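Local coordinates for protein chromosome-partitioning ATPase Soj (Thermus thermophilus, PDB 1WCV) that hydrolyses ATP, binds DNA cooperatively in its ATP-bound form to build nucleoprotein filaments, and probably takes part in chromosome partitioning, at residues Leu73-Asp78 and Leu82-Pro87. Sequence-based numbering, arbitrary orientation.
Sequences LVHPVD and LLPATP
His75 and Leu82 form an antiparallel hydrogen-bonded pair in a beta hairpin at the margin of the central sheet, where strand 75-77 is one of its two outermost strands. Two backbone bonds close the pair: His75 N gives its hydrogen to Leu82 O at 2.8 Å, and Leu82 N returns one to His75 O at 2.9 Å. Leu82 O also receives a CA-H...O contact from Val74 CA at 3.3 Å. The side chains of His75 and Leu82 emerge on the same face of the sheet. With CG beside its own backbone N (chi1 -72°), the imidazole is turned back toward Leu73, just before the strand, and ND1 makes a weak, bent bond to Leu73 O, which lies in the ring plane at its edge. The side chains of Pro84 and His75 cross at about a right angle, with Pro84 CD set obliquely to the imidazole, 3.6 Å from His75 ND1. Just past the strand, proline can stand without an N-H, since the nearby Leu73 O has the imidazole as a donor. With an alanine at His75 the imidazole is gone, which would probably leave Leu73 O without that donor and open a gap beside Pro84. Strand 80-83 lies between the hairpin's outer arm and strand 38-42 in the P-loop NTPase fold of the ParA family; on that inner side Leu83 exchanges backbone bonds with Leu40 and Asp42. Buried Leu82 and Leu83 suit this inner strand, packing on Leu40 and Val41. Beta-branched Val77, suited to an extended strand, meets Leu82 beside His75, CG1 4.0 Å from Leu82 CB. The Leu83 CD2 branch comes to 4.2 Å from Leu73 CB, and Leu73 and Leu83 both pack on Leu64 of helix 61-65.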
# COMPACT_ATOMS: atom_id res chain seq x y z
N LEU A 73 -1.77 -32.26 17.27
CA LEU A 73 -2.91 -31.37 17.45
C LEU A 73 -3.19 -30.47 16.24
O LEU A 73 -4.31 -30.03 16.04
CB LEU A 73 -2.69 -30.50 18.69
CG LEU A 73 -2.72 -31.22 20.04
CD1 LEU A 73 -2.23 -30.28 21.14
CD2 LEU A 73 -4.13 -31.70 20.33
N VAL A 74 -2.16 -30.21 15.44
CA VAL A 74 -2.30 -29.36 14.27
C VAL A 74 -3.11 -29.99 13.14
O VAL A 74 -3.03 -31.20 12.90
CB VAL A 74 -0.92 -28.95 13.70
CG1 VAL A 74 -0.14 -28.17 14.75
CG2 VAL A 74 -0.15 -30.19 13.27
N HIS A 75 -3.91 -29.16 12.47
CA HIS A 75 -4.74 -29.59 11.35
C HIS A 75 -4.25 -28.91 10.07
O HIS A 75 -4.14 -27.68 10.01
CB HIS A 75 -6.20 -29.18 11.57
CG HIS A 75 -6.91 -29.97 12.63
ND1 HIS A 75 -6.46 -30.04 13.93
CD2 HIS A 75 -8.05 -30.69 12.58
CE1 HIS A 75 -7.30 -30.77 14.64
NE2 HIS A 75 -8.28 -31.17 13.85
N PRO A 76 -3.95 -29.69 9.02
CA PRO A 76 -3.48 -29.06 7.79
C PRO A 76 -4.63 -28.39 7.05
O PRO A 76 -5.71 -28.98 6.89
CB PRO A 76 -2.89 -30.23 7.01
CG PRO A 76 -3.81 -31.36 7.40
CD PRO A 76 -3.96 -31.16 8.90
N VAL A 77 -4.42 -27.16 6.62
CA VAL A 77 -5.46 -26.43 5.91
C VAL A 77 -4.86 -25.38 4.98
O VAL A 77 -3.94 -24.65 5.36
CB VAL A 77 -6.43 -25.74 6.89
CG1 VAL A 77 -5.66 -24.77 7.79
CG2 VAL A 77 -7.52 -25.01 6.13
N ASP A 78 -5.40 -25.33 3.76
CA ASP A 78 -4.97 -24.38 2.73
C ASP A 78 -3.48 -24.08 2.70
O ASP A 78 -3.07 -22.92 2.60
CB ASP A 78 -5.74 -23.07 2.86
CG ASP A 78 -5.55 -22.16 1.65
OD1 ASP A 78 -5.68 -20.93 1.79
OD2 ASP A 78 -5.28 -22.69 0.55
N LEU A 82 -3.07 -25.39 11.35
CA LEU A 82 -3.91 -24.72 12.34
C LEU A 82 -3.97 -25.49 13.66
O LEU A 82 -4.21 -26.69 13.68
CB LEU A 82 -5.34 -24.56 11.82
CG LEU A 82 -6.37 -24.17 12.89
CD1 LEU A 82 -6.31 -22.66 13.16
CD2 LEU A 82 -7.76 -24.57 12.42
N LEU A 83 -3.74 -24.78 14.76
CA LEU A 83 -3.85 -25.37 16.09
C LEU A 83 -5.20 -24.79 16.52
O LEU A 83 -5.28 -23.67 17.00
CB LEU A 83 -2.74 -24.87 17.01
CG LEU A 83 -2.34 -25.81 18.15
CD1 LEU A 83 -1.49 -25.06 19.15
CD2 LEU A 83 -3.58 -26.37 18.83
N PRO A 84 -6.28 -25.55 16.30
CA PRO A 84 -7.65 -25.14 16.62
C PRO A 84 -7.99 -24.82 18.07
O PRO A 84 -7.26 -25.14 19.00
CB PRO A 84 -8.48 -26.31 16.09
CG PRO A 84 -7.59 -27.46 16.32
CD PRO A 84 -6.25 -26.95 15.85
N ALA A 85 -9.13 -24.15 18.22
CA ALA A 85 -9.65 -23.77 19.52
C ALA A 85 -10.99 -24.46 19.66
O ALA A 85 -11.69 -24.70 18.67
CB ALA A 85 -9.83 -22.25 19.59
N THR A 86 -11.35 -24.80 20.90
CA THR A 86 -12.60 -25.48 21.20
C THR A 86 -13.26 -24.78 22.39
O THR A 86 -12.63 -23.95 23.04
CB THR A 86 -12.35 -26.95 21.59
OG1 THR A 86 -11.44 -27.00 22.69
CG2 THR A 86 -11.76 -27.72 20.42
N PRO A 87 -14.53 -25.11 22.68
CA PRO A 87 -15.19 -24.47 23.82
C PRO A 87 -14.56 -24.93 25.13
O PRO A 87 -15.05 -24.64 26.22
CB PRO A 87 -16.64 -24.93 23.67
CG PRO A 87 -16.51 -26.26 22.99
CD PRO A 87 -15.46 -25.98 21.94